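Local coordinates for protein 7,8-dihydro-6-hydroxymethylpterin pyrophosphokinase-dihydropteroate synthase (Plasmodium falciparum, PDB 6JWS) that probably carries out two successive steps of folate biosynthesis, pyrophosphorylating 6-hydroxymethyl-7,8-dihydropterin with ATP and then condensing the product with 4-aminobenzoate to give 7,8-dihydropteroate, at residues E102-C107 with V169-V174; Y110-F113 with K118-N121; E512-L517 with N565-Y570; N560-N565 with Y570-D575. The protein carries 1 engineered substitution. One frame throughout, in Å; residues are numbered along the deposited sequence.

Contact 1 (E102-C107 with V169-V174); sequences ELIDKC and VVKTFV
Lys171 and Cys107 make nearly all of this contact, with Ile104 at its margin. The packing is between aliphatic carbons and a sulfur. Lys171 runs out from its strand with CG anti to the backbone N (chi1 178°), and this sets the first part of the chain toward the loop. Lys171 CD lies 4.0 Å from Cys107 SG, which is the sound part of the touch. Further out, CE and NZ of Lys171 are modelled too close to SG, so the course of the chain beyond CD and the exact place of the amino group are doubtful. Ile104 CD1 only borders the amino end, 4.5 Å from Lys171 NZ. This loose approach shares the doubt about NZ. The two backbones stay well apart, with Cys107 CA 8.8 Å from Lys171 CA, and the side chains bridge the gap.

The setting is the antiparallel sheet of the HPPK domain. Residues 169-172 end a strand that lies between strands 16-24 and 46-57. Residues 102-107 form a loop without regular structure that leads into helix 108-114.

Polar contacts lie around the packing and not across it. Cys107 is the N-cap residue of helix 108-114, and its SG caps a backbone N of that helix. The Lys171 backbone pairs with Lys47, and its side chain also touches Glu109 and Thr15. A calcium site is near: a bound calcium ion is about 9 Å from the Lys171 side chain, and the calcium-binding residue Gly46 is about 6 Å from it.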
# COMPACT_ATOMS: atom_id res chain seq x y z
N GLU B 102 39.38 6.60 23.19
CA GLU B 102 38.59 6.46 24.40
C GLU B 102 37.16 6.97 24.18
O GLU B 102 36.95 7.93 23.43
CB GLU B 102 39.17 7.32 25.52
CG GLU B 102 40.33 6.67 26.27
CD GLU B 102 40.68 7.34 27.59
OE1 GLU B 102 40.22 8.49 27.83
OE2 GLU B 102 41.43 6.72 28.39
N LEU B 103 36.21 6.35 24.90
CA LEU B 103 34.80 6.71 24.84
C LEU B 103 34.54 7.88 25.77
O LEU B 103 35.08 7.92 26.87
CB LEU B 103 33.94 5.52 25.28
CG LEU B 103 33.80 4.37 24.30
CD1 LEU B 103 32.81 3.35 24.85
CD2 LEU B 103 33.39 4.85 22.91
N ILE B 104 33.66 8.79 25.33
CA ILE B 104 33.15 9.89 26.13
C ILE B 104 31.63 9.80 26.15
O ILE B 104 31.02 9.30 25.20
CB ILE B 104 33.65 11.22 25.54
CG1 ILE B 104 33.06 11.47 24.14
CG2 ILE B 104 35.18 11.28 25.54
CD1 ILE B 104 33.37 12.84 23.58
N ASP B 105 31.01 10.28 27.24
CA ASP B 105 29.57 10.35 27.30
C ASP B 105 29.11 11.81 27.30
O ASP B 105 27.92 12.10 27.34
CB ASP B 105 28.99 9.53 28.46
CG ASP B 105 29.46 9.94 29.85
OD1 ASP B 105 30.23 10.94 29.95
OD2 ASP B 105 29.06 9.25 30.82
N LYS B 106 30.07 12.74 27.24
CA LYS B 106 29.74 14.15 27.21
C LYS B 106 30.98 14.95 26.83
O LYS B 106 32.10 14.45 26.92
CB LYS B 106 29.18 14.63 28.55
CG LYS B 106 28.49 15.99 28.51
CD LYS B 106 27.52 16.26 29.66
CE LYS B 106 26.68 17.50 29.40
NZ LYS B 106 25.66 17.72 30.46
N CYS B 107 30.75 16.19 26.41
CA CYS B 107 31.83 17.08 26.05
C CYS B 107 31.41 18.51 26.38
O CYS B 107 30.64 19.12 25.65
CB CYS B 107 32.15 16.92 24.57
SG CYS B 107 33.27 18.19 23.96
N VAL B 169 31.09 18.21 13.48
CA VAL B 169 31.56 19.05 14.57
C VAL B 169 32.87 18.45 15.09
O VAL B 169 32.97 17.24 15.32
CB VAL B 169 30.52 19.18 15.69
CG1 VAL B 169 31.05 20.01 16.86
CG2 VAL B 169 29.18 19.74 15.20
N VAL B 170 33.89 19.32 15.24
CA VAL B 170 35.22 18.95 15.69
C VAL B 170 35.53 19.69 16.99
O VAL B 170 35.34 20.91 17.11
CB VAL B 170 36.28 19.25 14.60
CG1 VAL B 170 37.66 18.75 14.99
CG2 VAL B 170 35.90 18.60 13.29
N LYS B 171 35.98 18.94 18.00
CA LYS B 171 36.65 19.53 19.15
C LYS B 171 38.13 19.60 18.79
O LYS B 171 38.76 18.56 18.57
CB LYS B 171 36.34 18.73 20.42
CG LYS B 171 37.00 19.17 21.72
CD LYS B 171 37.03 18.01 22.76
CE LYS B 171 35.90 17.98 23.78
NZ LYS B 171 35.68 16.62 24.33
N THR B 172 38.64 20.84 18.64
CA THR B 172 39.92 21.08 17.97
C THR B 172 40.93 21.72 18.91
O THR B 172 40.58 22.44 19.84
CB THR B 172 39.73 21.83 16.65
OG1 THR B 172 40.91 21.62 15.87
CG2 THR B 172 39.48 23.32 16.80
N PHE B 173 42.21 21.43 18.64
CA PHE B 173 43.32 21.94 19.44
C PHE B 173 43.95 23.14 18.73
O PHE B 173 44.81 23.83 19.28
CB PHE B 173 44.34 20.84 19.74
CG PHE B 173 44.60 19.89 18.60
CD1 PHE B 173 45.17 20.33 17.41
CD2 PHE B 173 44.25 18.54 18.70
CE1 PHE B 173 45.38 19.46 16.35
CE2 PHE B 173 44.46 17.67 17.64
CZ PHE B 173 45.04 18.12 16.47
N VAL B 174 43.52 23.36 17.48
CA VAL B 174 43.98 24.49 16.68
C VAL B 174 43.47 25.77 17.32
O VAL B 174 42.38 25.79 17.88
CB VAL B 174 43.56 24.33 15.21
CG1 VAL B 174 43.91 25.56 14.39
CG2 VAL B 174 44.21 23.10 14.60

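Contact 2 (Y110-F113 with K118-N121); sequences YETF and KVDN
Thr112 and Val119 meet through one methyl group each. Thr112 CG2 lies 3.7 Å from Val119 CG2. The two side chains meet at a slant, and only these two methyls come within van der Waals distance of each other. The same Thr112 methyl also comes near the backbone of the loop, 4.1 Å from Lys118 O. The contact is therefore plain van der Waals packing at the surface.

The torsions explain which branches touch. In Thr112, OG1 sits beside the backbone N (chi1 -73°) and CG2 is anti to it, which turns the methyl to the loop and the hydroxyl to the helix. The hydroxyl is hydrogen-bonded to Glu108 O, one turn earlier. This bond fixes the rotation of the side chain and so aims the methyl. In Val119, CG1 is anti to the backbone N (chi1 156°), and CG2 is the branch left to face the helix.

The CB of Lys118 points away from the helix. The chain curls back along its own loop, and Lys118 NZ ends 3.4 Å from Val119 O in a weak hydrogen bond. Glu111, beside Thr112, has OE2 close to Glu108 OE1, and these like charges probably disfavour each other somewhat.

The contact lies between helix 108-114 and the loop that follows it, before helix 129-148. Val119 also touches Asn215. On its buried side, the helix rests against the HPPK sheet: Phe113 packs on Ile17 and Val19 of strand 16-24, and Tyr110 OH is hydrogen-bonded to Asn50 of strand 46-57.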
# COMPACT_ATOMS: atom_id res chain seq x y z
N TYR B 110 31.60 21.35 23.97
CA TYR B 110 30.52 21.24 23.01
C TYR B 110 29.25 21.82 23.61
O TYR B 110 28.55 22.57 22.95
CB TYR B 110 30.29 19.79 22.57
CG TYR B 110 29.24 19.56 21.50
CD1 TYR B 110 29.17 20.36 20.37
CD2 TYR B 110 28.34 18.51 21.60
CE1 TYR B 110 28.23 20.14 19.38
CE2 TYR B 110 27.40 18.26 20.60
CZ TYR B 110 27.35 19.08 19.49
OH TYR B 110 26.43 18.85 18.51
N GLU B 111 28.97 21.45 24.87
CA GLU B 111 27.79 21.90 25.60
C GLU B 111 27.78 23.43 25.62
O GLU B 111 26.75 24.06 25.37
CB GLU B 111 27.77 21.24 26.98
CG GLU B 111 27.09 22.05 28.08
CD GLU B 111 27.87 22.29 29.37
OE1 GLU B 111 28.77 23.19 29.38
OE2 GLU B 111 27.58 21.60 30.38
N THR B 112 28.96 24.00 25.87
CA THR B 112 29.17 25.43 25.99
C THR B 112 28.88 26.08 24.64
O THR B 112 28.16 27.08 24.58
CB THR B 112 30.59 25.69 26.52
OG1 THR B 112 30.55 25.33 27.90
CG2 THR B 112 31.04 27.13 26.38
N PHE B 113 29.43 25.51 23.57
CA PHE B 113 29.22 26.02 22.23
C PHE B 113 27.72 26.04 21.88
O PHE B 113 27.26 27.04 21.35
CB PHE B 113 30.11 25.30 21.22
CG PHE B 113 29.64 25.42 19.79
CD1 PHE B 113 30.11 26.43 18.97
CD2 PHE B 113 28.73 24.51 19.26
CE1 PHE B 113 29.67 26.54 17.65
CE2 PHE B 113 28.28 24.62 17.95
CZ PHE B 113 28.76 25.63 17.14
N LYS B 118 30.15 31.55 28.05
CA LYS B 118 31.34 32.38 27.91
C LYS B 118 32.50 31.50 27.45
O LYS B 118 32.74 30.43 28.00
CB LYS B 118 31.62 33.17 29.19
CG LYS B 118 32.99 33.85 29.29
CD LYS B 118 33.10 35.16 28.54
CE LYS B 118 34.52 35.69 28.47
NZ LYS B 118 34.70 36.63 27.34
N VAL B 119 33.17 31.95 26.40
CA VAL B 119 34.37 31.34 25.86
C VAL B 119 35.42 32.45 25.79
O VAL B 119 35.07 33.63 25.76
CB VAL B 119 34.06 30.73 24.47
CG1 VAL B 119 35.29 30.60 23.58
CG2 VAL B 119 33.33 29.41 24.58
N ASP B 120 36.71 32.06 25.76
CA ASP B 120 37.79 33.02 25.60
C ASP B 120 37.56 33.89 24.36
O ASP B 120 36.96 33.43 23.38
CB ASP B 120 39.16 32.33 25.61
CG ASP B 120 39.61 31.82 26.97
OD1 ASP B 120 38.94 32.16 27.98
OD2 ASP B 120 40.61 31.09 27.03
N ASN B 121 38.02 35.14 24.42
CA ASN B 121 37.87 36.10 23.33
C ASN B 121 38.67 35.62 22.12
O ASN B 121 39.68 34.94 22.27
CB ASN B 121 38.25 37.52 23.76
CG ASN B 121 37.30 38.09 24.78
OD1 ASN B 121 36.08 38.00 24.64
ND2 ASN B 121 37.85 38.70 25.82

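Contact 3 (E512-L517 with N565-Y570); sequences EIIKLL and NGIPRY
Asn565, which packs its CB 4.4 Å from Ile514 CG2, has a side-chain amide nitrogen that serves two carbonyls. Asn565 ND2 is hydrogen-bonded to Ile104 O and to Phe561 O. The bond to Phe561 O is fairly straight (160° at the hydrogen). The other bond ties this corner of the dihydropteroate synthase TIM barrel to the loop before helix 108-114. The buried amide group is thereby held in place.

Asn565 stands where helix 547-564 ends, and the end is a Schellman motif. Gly566, with positive phi, is its C-prime residue. Ile567 N bonds back to Leu562 O, and Gly566 N bonds to Val563 O. The chain is turned so that Ile567 follows directly and projects at residues 512-517.

Ile567 carries the apolar part. Its chi1 (-56°) puts CG1 beside the backbone N, and a second bend at chi2 (-50°) folds CD1 over. Ile567 CD1 lies 3.8 Å from Leu517 CB, with the two side chains at about a right angle. Ile567 CD1 also sits 3.7 Å from Ile514 O, a carbonyl already bonded to Leu517 N. Nearer the backbone, Ile567 CG1 meets Ile514 CG2 at 4.0 Å. Residues 512-516 have a helical trace, and Ile514 and Leu517 are on one side of it. Ile513 and Leu516 pack on helix 486-494 instead. Lys518 NZ adds a polar tie to Asn565 O. Further along the loop, Pro568 CB lies 3.4 Å above the plane of the Tyr570 ring, offset toward its rim.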
# COMPACT_ATOMS: atom_id res chain seq x y z
N GLU B 512 32.54 -0.54 24.29
CA GLU B 512 33.85 -0.48 23.67
C GLU B 512 33.82 -1.02 22.24
O GLU B 512 34.67 -0.68 21.43
CB GLU B 512 34.94 -1.17 24.51
CG GLU B 512 34.94 -0.79 25.99
CD GLU B 512 35.15 0.68 26.33
OE1 GLU B 512 35.81 1.39 25.53
OE2 GLU B 512 34.66 1.14 27.39
N ILE B 513 32.82 -1.86 21.92
CA ILE B 513 32.70 -2.43 20.58
C ILE B 513 32.62 -1.32 19.54
O ILE B 513 32.92 -1.55 18.37
CB ILE B 513 31.50 -3.41 20.50
CG1 ILE B 513 31.64 -4.40 19.33
CG2 ILE B 513 30.15 -2.69 20.48
CD1 ILE B 513 30.70 -5.58 19.44
N ILE B 514 32.22 -0.12 19.99
CA ILE B 514 32.01 1.06 19.16
C ILE B 514 33.34 1.53 18.57
O ILE B 514 33.41 1.92 17.40
CB ILE B 514 31.26 2.13 19.98
CG1 ILE B 514 29.76 1.86 19.98
CG2 ILE B 514 31.58 3.56 19.54
CD1 ILE B 514 29.06 2.45 21.19
N LYS B 515 34.41 1.42 19.36
CA LYS B 515 35.75 1.77 18.90
C LYS B 515 36.18 0.87 17.76
O LYS B 515 37.02 1.25 16.95
CB LYS B 515 36.79 1.57 20.01
CG LYS B 515 36.64 2.41 21.26
CD LYS B 515 37.84 2.15 22.15
CE LYS B 515 37.51 1.83 23.59
NZ LYS B 515 38.30 0.68 24.11
N LEU B 516 35.59 -0.32 17.66
CA LEU B 516 35.93 -1.23 16.59
C LEU B 516 35.27 -0.80 15.27
O LEU B 516 35.64 -1.34 14.24
CB LEU B 516 35.52 -2.65 16.97
CG LEU B 516 36.21 -3.29 18.19
CD1 LEU B 516 35.72 -4.73 18.38
CD2 LEU B 516 37.73 -3.30 18.01
N LEU B 517 34.29 0.14 15.29
CA LEU B 517 33.59 0.52 14.06
C LEU B 517 34.39 1.54 13.27
O LEU B 517 33.95 2.02 12.22
CB LEU B 517 32.21 1.11 14.37
CG LEU B 517 31.24 0.22 15.14
CD1 LEU B 517 30.05 1.05 15.61
CD2 LEU B 517 30.80 -0.95 14.27
N ASN B 565 30.79 9.89 19.59
CA ASN B 565 32.05 9.18 19.66
C ASN B 565 32.63 9.04 18.26
O ASN B 565 33.50 8.21 18.03
CB ASN B 565 31.90 7.89 20.48
CG ASN B 565 31.93 8.19 21.96
OD1 ASN B 565 33.02 8.39 22.52
ND2 ASN B 565 30.77 8.25 22.61
N GLY B 566 32.06 9.80 17.32
CA GLY B 566 32.59 9.92 15.97
C GLY B 566 32.18 8.80 15.03
O GLY B 566 32.82 8.60 14.00
N ILE B 567 31.12 8.06 15.37
CA ILE B 567 30.55 7.15 14.38
C ILE B 567 29.71 7.99 13.42
O ILE B 567 28.86 8.76 13.85
CB ILE B 567 29.73 6.02 15.05
CG1 ILE B 567 30.58 5.24 16.07
CG2 ILE B 567 29.12 5.10 13.99
CD1 ILE B 567 31.93 4.77 15.52
N PRO B 568 30.01 7.97 12.10
CA PRO B 568 29.27 8.79 11.15
C PRO B 568 27.77 8.47 11.22
O PRO B 568 27.40 7.29 11.22
CB PRO B 568 29.83 8.37 9.78
CG PRO B 568 31.20 7.75 10.09
CD PRO B 568 31.09 7.17 11.48
N ARG B 569 26.93 9.52 11.29
CA ARG B 569 25.49 9.42 11.43
C ARG B 569 24.85 8.52 10.37
O ARG B 569 23.93 7.77 10.68
CB ARG B 569 24.84 10.82 11.40
CG ARG B 569 23.36 10.82 11.77
CD ARG B 569 22.75 12.22 11.77
NE ARG B 569 23.39 13.03 12.79
CZ ARG B 569 22.87 13.26 13.98
NH1 ARG B 569 21.66 12.80 14.28
NH2 ARG B 569 23.55 13.97 14.86
N TYR B 570 25.34 8.61 9.13
CA TYR B 570 24.74 7.92 7.99
C TYR B 570 25.09 6.43 8.01
O TYR B 570 24.67 5.69 7.12
CB TYR B 570 25.18 8.60 6.69
CG TYR B 570 26.68 8.73 6.54
CD1 TYR B 570 27.42 7.68 6.04
CD2 TYR B 570 27.35 9.87 6.95
CE1 TYR B 570 28.80 7.75 5.94
CE2 TYR B 570 28.73 9.96 6.85
CZ TYR B 570 29.45 8.90 6.33
OH TYR B 570 30.81 8.95 6.23

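Contact 4 (N560-N565 with Y570-D575); sequences NFLVLN and YRILFD. With PT1 (pteroic acid), chain I.
This contact packs helix 547-564 on strand 572-575, the helix and the second strand of a beta-alpha-beta unit in the TIM barrel of dihydropteroate synthase. Ile572, Leu562 and Val563 do the touching, and all three are buried. One methyl makes both touches: Ile572 CD1 lies 3.9 Å from Leu562 CB and 3.8 Å from Val563 CG2. Ile572 has an extended outer chain (chi2 167°), which carries CD1 out from the strand to the helix surface. Val563 comes to it at a slant with the branch that sits beside its own backbone N. Ile572 also packs on Leu559 of the helix and on Val526 and Leu528 of the neighbouring strand 525-529. Packing of this kind joins the outer helix to the sheet.

The same strand ends in the pterin pocket. Asp575 OD1 is hydrogen-bonded to Gly577 N, which helps fix the carboxylate. Asn502, Lys609 and Arg610 are hydrogen-bonded to the pteroic acid. Asp575 OD2 accepts a hydrogen bond from N11 of the ligand at 2.8 Å, with an angle of 137° at the hydrogen, and ligand N4 lies 2.6 Å from the same OD2.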
# COMPACT_ATOMS: atom_id res chain seq x y z
N ASN B 560 22.87 9.16 19.38
CA ASN B 560 23.54 10.36 19.86
C ASN B 560 24.88 9.99 20.51
O ASN B 560 25.86 10.71 20.33
CB ASN B 560 22.71 11.18 20.86
CG ASN B 560 21.55 11.87 20.19
OD1 ASN B 560 21.57 12.08 18.98
ND2 ASN B 560 20.52 12.22 20.96
N PHE B 561 24.89 8.89 21.27
CA PHE B 561 26.10 8.42 21.92
C PHE B 561 27.13 7.98 20.89
O PHE B 561 28.27 8.40 20.95
CB PHE B 561 25.81 7.28 22.89
CG PHE B 561 27.02 6.70 23.58
CD1 PHE B 561 27.70 7.42 24.55
CD2 PHE B 561 27.47 5.42 23.28
CE1 PHE B 561 28.79 6.88 25.22
CE2 PHE B 561 28.56 4.88 23.95
CZ PHE B 561 29.23 5.61 24.91
N LEU B 562 26.72 7.16 19.92
CA LEU B 562 27.66 6.73 18.89
C LEU B 562 28.21 7.94 18.14
O LEU B 562 29.40 8.02 17.86
CB LEU B 562 26.98 5.75 17.93
CG LEU B 562 27.17 4.28 18.30
CD1 LEU B 562 26.38 3.90 19.54
CD2 LEU B 562 26.83 3.38 17.12
N VAL B 563 27.32 8.88 17.80
CA VAL B 563 27.71 10.03 17.00
C VAL B 563 28.67 10.93 17.80
O VAL B 563 29.63 11.45 17.24
CB VAL B 563 26.46 10.76 16.46
CG1 VAL B 563 26.68 12.24 16.22
CG2 VAL B 563 25.89 10.07 15.22
N LEU B 564 28.43 11.08 19.12
CA LEU B 564 29.34 11.82 19.97
C LEU B 564 30.74 11.19 19.89
O LEU B 564 31.74 11.86 20.08
CB LEU B 564 28.83 11.75 21.41
CG LEU B 564 29.69 12.44 22.47
CD1 LEU B 564 29.76 13.96 22.23
CD2 LEU B 564 29.10 12.18 23.86
N ASN B 565 30.79 9.89 19.59
CA ASN B 565 32.05 9.18 19.66
C ASN B 565 32.63 9.04 18.26
O ASN B 565 33.50 8.21 18.03
CB ASN B 565 31.90 7.89 20.48
CG ASN B 565 31.93 8.19 21.96
OD1 ASN B 565 33.02 8.39 22.52
ND2 ASN B 565 30.77 8.25 22.61
N TYR B 570 25.34 8.61 9.13
CA TYR B 570 24.74 7.92 7.99
C TYR B 570 25.09 6.43 8.01
O TYR B 570 24.67 5.69 7.12
CB TYR B 570 25.18 8.60 6.69
CG TYR B 570 26.68 8.73 6.54
CD1 TYR B 570 27.42 7.68 6.04
CD2 TYR B 570 27.35 9.87 6.95
CE1 TYR B 570 28.80 7.75 5.94
CE2 TYR B 570 28.73 9.96 6.85
CZ TYR B 570 29.45 8.90 6.33
OH TYR B 570 30.81 8.95 6.23
N ARG B 571 25.83 5.97 9.03
CA ARG B 571 26.22 4.56 9.09
C ARG B 571 25.48 3.82 10.21
O ARG B 571 25.81 2.67 10.51
CB ARG B 571 27.73 4.40 9.27
CG ARG B 571 28.53 4.52 7.98
CD ARG B 571 30.01 4.21 8.17
NE ARG B 571 30.75 4.19 6.93
CZ ARG B 571 30.86 3.15 6.11
NH1 ARG B 571 30.24 2.01 6.41
NH2 ARG B 571 31.58 3.24 5.01
N ILE B 572 24.47 4.45 10.81
CA ILE B 572 23.79 3.88 11.96
C ILE B 572 22.35 3.57 11.57
O ILE B 572 21.64 4.46 11.12
CB ILE B 572 23.82 4.87 13.14
CG1 ILE B 572 25.27 5.19 13.53
CG2 ILE B 572 23.01 4.36 14.32
CD1 ILE B 572 25.42 6.38 14.45
N LEU B 573 21.92 2.32 11.75
CA LEU B 573 20.57 1.90 11.40
C LEU B 573 19.81 1.55 12.66
O LEU B 573 20.43 1.16 13.66
CB LEU B 573 20.70 0.72 10.44
CG LEU B 573 21.51 1.04 9.18
CD1 LEU B 573 22.82 0.28 9.19
CD2 LEU B 573 20.71 0.69 7.95
N PHE B 574 18.48 1.76 12.63
CA PHE B 574 17.61 1.54 13.77
C PHE B 574 16.82 0.26 13.57
O PHE B 574 16.40 -0.04 12.45
CB PHE B 574 16.55 2.64 13.87
CG PHE B 574 17.05 4.00 14.29
CD1 PHE B 574 18.07 4.63 13.60
CD2 PHE B 574 16.42 4.71 15.29
CE1 PHE B 574 18.50 5.90 13.99
CE2 PHE B 574 16.87 5.96 15.71
CZ PHE B 574 17.92 6.54 15.06
N ASP B 575 16.58 -0.44 14.69
CA ASP B 575 15.77 -1.64 14.69
C ASP B 575 14.93 -1.65 15.96
O ASP B 575 15.46 -1.57 17.07
CB ASP B 575 16.64 -2.89 14.48
CG ASP B 575 15.85 -4.19 14.37
OD1 ASP B 575 14.64 -4.17 14.67
OD2 ASP B 575 16.43 -5.21 13.94
C2 PT1 I . 16.00 -8.82 14.90
C3 PT1 I . 16.64 -10.08 15.26
C5 PT1 I . 18.11 -10.10 15.22
N6 PT1 I . 15.95 -11.20 15.61
C7 PT1 I . 18.11 -7.80 14.57
N9 PT1 I . 18.77 -8.97 14.87
C10 PT1 I . 16.63 -12.32 15.96
N11 PT1 I . 18.81 -6.65 14.23
C12 PT1 I . 18.02 -12.34 15.95
C21 PT1 I . 9.73 -14.35 18.54
O22 PT1 I . 9.16 -15.30 17.93
O1 PT1 I . 14.66 -8.73 14.92
N4 PT1 I . 16.75 -7.75 14.57
N8 PT1 I . 18.72 -11.25 15.57
C13 PT1 I . 15.84 -13.53 16.39
N14 PT1 I . 15.25 -13.26 17.72
C15 PT1 I . 13.93 -13.51 17.94
C16 PT1 I . 13.20 -12.72 18.84
C17 PT1 I . 13.32 -14.60 17.23
C18 PT1 I . 11.82 -13.00 19.04
C19 PT1 I . 11.95 -14.88 17.46
C20 PT1 I . 11.20 -14.07 18.34
O23 PT1 I . 9.06 -13.63 19.30

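Contacts 3 and 4 are buried in the TIM barrel domain. Both use the end of helix 547-564 and share Asn565 and Tyr570; their centres are 7 Å apart. Contact 4 joins helix to strand with aliphatic groups alone. Across contact 3 the packing is likewise apolar, and the polar bonds of Asn565 go to its own helix and to groups outside the two segments. Contacts 1 and 2 belong to the HPPK side. Contact 1 is partly buried and sets a lysine side chain against a cysteine, with the lysine end in doubt; contact 2 is a small surface touch nested inside the loop that contact 1 closes. Contact 1 also reaches the barrel, for Leu103 packs on Ile514.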